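Local coordinates for luciferase-like enzymeAMP-CoA-ligase (Zophobas atratus, PDB 4W8O), which probably activates carboxylic acids with ATP to form acyl-adenylates, as related AMP-CoA ligases and beetle luciferases of the ANL superfamily do, at residues 294-299 / 318-323. Numbering follows the deposited sequence.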
loop_
_atom_site.group_PDB
_atom_site.type_symbol
_atom_site.label_atom_id
_atom_site.label_comp_id
_atom_site.label_asym_id
_atom_site.label_seq_id
_atom_site.Cartn_x
_atom_site.Cartn_y
_atom_site.Cartn_z
ATOM N N LEU A 294 7.770 4.491 14.164
ATOM C CA LEU A 294 6.716 3.488 14.217
ATOM C C LEU A 294 5.463 4.064 13.557
ATOM O O LEU A 294 4.839 4.984 14.088
ATOM C CB LEU A 294 6.420 3.068 15.664
ATOM C CG LEU A 294 5.699 1.725 15.837
ATOM C CD1 LEU A 294 5.786 1.250 17.287
ATOM C CD2 LEU A 294 4.246 1.798 15.392
ATOM N N LEU A 295 5.113 3.507 12.399
ATOM C CA LEU A 295 3.983 3.974 11.601
ATOM C C LEU A 295 2.759 3.140 11.927
ATOM O O LEU A 295 2.819 1.910 11.976
ATOM C CB LEU A 295 4.313 3.870 10.107
ATOM C CG LEU A 295 5.447 4.781 9.615
ATOM C CD1 LEU A 295 6.106 4.236 8.357
ATOM C CD2 LEU A 295 4.942 6.200 9.385
ATOM N N THR A 296 1.637 3.796 12.158
ATOM C CA THR A 296 0.456 3.066 12.548
ATOM C C THR A 296 -0.787 3.857 12.209
ATOM O O THR A 296 -0.710 5.008 11.792
ATOM C CB THR A 296 0.518 2.693 14.054
ATOM O OG1 THR A 296 -0.452 1.682 14.345
ATOM C CG2 THR A 296 0.285 3.924 14.952
ATOM N N GLY A 297 -1.930 3.211 12.362
ATOM C CA GLY A 297 -3.229 3.836 12.138
ATOM C C GLY A 297 -4.205 2.766 11.717
ATOM O O GLY A 297 -3.818 1.601 11.572
ATOM N N GLY A 298 -5.461 3.155 11.516
ATOM C CA GLY A 298 -6.487 2.240 11.016
ATOM C C GLY A 298 -7.521 1.891 12.058
ATOM O O GLY A 298 -8.680 1.640 11.730
ATOM N N THR A 299 -7.093 1.834 13.310
ATOM C CA THR A 299 -7.996 1.765 14.451
ATOM C C THR A 299 -7.397 2.728 15.477
ATOM O O THR A 299 -6.256 3.148 15.312
ATOM C CB THR A 299 -8.104 0.323 15.004
ATOM O OG1 THR A 299 -6.798 -0.172 15.322
ATOM C CG2 THR A 299 -8.755 -0.599 13.981
ATOM N N VAL A 318 6.499 8.008 17.180
ATOM C CA VAL A 318 5.341 7.213 16.795
ATOM C C VAL A 318 4.414 8.078 15.946
ATOM O O VAL A 318 3.948 9.123 16.403
ATOM C CB VAL A 318 4.556 6.689 18.020
ATOM C CG1 VAL A 318 3.299 5.948 17.571
ATOM C CG2 VAL A 318 5.426 5.781 18.880
ATOM N N LEU A 319 4.140 7.642 14.719
ATOM C CA LEU A 319 3.325 8.424 13.792
ATOM C C LEU A 319 2.028 7.694 13.467
ATOM O O LEU A 319 2.029 6.711 12.725
ATOM C CB LEU A 319 4.103 8.717 12.505
ATOM C CG LEU A 319 5.363 9.583 12.624
ATOM C CD1 LEU A 319 5.965 9.821 11.245
ATOM C CD2 LEU A 319 5.082 10.913 13.309
ATOM N N PHE A 320 0.930 8.190 14.037
ATOM C CA PHE A 320 -0.394 7.651 13.798
ATOM C C PHE A 320 -1.012 8.415 12.641
ATOM O O PHE A 320 -1.243 9.614 12.757
ATOM C CB PHE A 320 -1.256 7.804 15.059
ATOM C CG PHE A 320 -2.607 7.144 14.965
ATOM C CD1 PHE A 320 -3.656 7.759 14.289
ATOM C CD2 PHE A 320 -2.839 5.921 15.568
ATOM C CE1 PHE A 320 -4.898 7.151 14.207
ATOM C CE2 PHE A 320 -4.078 5.319 15.497
ATOM C CZ PHE A 320 -5.110 5.934 14.819
ATOM N N GLY A 321 -1.278 7.720 11.535
ATOM C CA GLY A 321 -1.844 8.333 10.335
ATOM C C GLY A 321 -3.242 7.857 9.981
ATOM O O GLY A 321 -3.812 6.971 10.643
ATOM N N TYR A 322 -3.784 8.457 8.921
ATOM C CA TYR A 322 -5.130 8.179 8.432
ATOM C C TYR A 322 -5.122 8.150 6.908
ATOM O O TYR A 322 -4.616 9.067 6.263
ATOM C CB TYR A 322 -6.064 9.272 8.926
ATOM C CG TYR A 322 -7.436 9.326 8.294
ATOM C CD1 TYR A 322 -8.296 8.233 8.341
ATOM C CD2 TYR A 322 -7.901 10.502 7.711
ATOM C CE1 TYR A 322 -9.567 8.296 7.788
ATOM C CE2 TYR A 322 -9.166 10.572 7.154
ATOM C CZ TYR A 322 -9.994 9.470 7.196
ATOM O OH TYR A 322 -11.250 9.558 6.651
ATOM N N GLY A 323 -5.676 7.098 6.330
ATOM C CA GLY A 323 -5.747 6.994 4.880
ATOM C C GLY A 323 -6.684 5.906 4.432
ATOM O O GLY A 323 -7.270 5.204 5.238
HETATM O O HOH W 1 -6.077 5.608 11.092
#
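With CG anti to its backbone N (chi1 -174°), Phe320 reaches forward and across to Gly297 and Thr299 of the neighbouring segment, while Thr296, its OG1 anti to N (chi1 -164°), is left with CG2 in the crowded position between N and the carbonyl carbon. That methyl meets the ring obliquely, 3.8 Å from Phe320 CD2, whereas OG1 hydrogen-bonds to Val269 O, so each branch of the threonine has its own task. Beyond it the ring lies flat against Gly297, whose CA sits over one face, 3.9 Å from the ring centroid, in a CH-pi contact; Thr299 O comes in at the edge, 3.1 Å from Phe320 CZ. Only glycine suits position 297: at its backbone angles a CB would be jammed against Thr296 O and would also run into Gly321 O across the pair. The backbones run parallel, linked by nearly straight bonds from Leu319 N to Leu294 O (2.8 Å) and from Gly321 N to Thr296 O (2.8 Å), with a more bent one from Thr296 N to Leu319 O between them. Past Gly297 the strands part, and one water bridges the gap, accepting from Gly298 N (2.6 Å) and donating to Gly321 O. On the sheet face away from Phe320, Leu295 and Leu319 lie side by side, CD2 of the former against CB of the latter (4.1 Å), branched aliphatic chains suited to a buried layer. Thr296, Gly321 and Gly323 help to line a pocket occupied by a polyether, probably from the crystallisation liquor, which may mark a ligand site. This is a beta-alpha-beta crossover: helix 303-312 joins the two strands and packs through Leu309 on Leu294 and Val318, while strands 266-268 and 328-332 flank the pair within the mixed sheet.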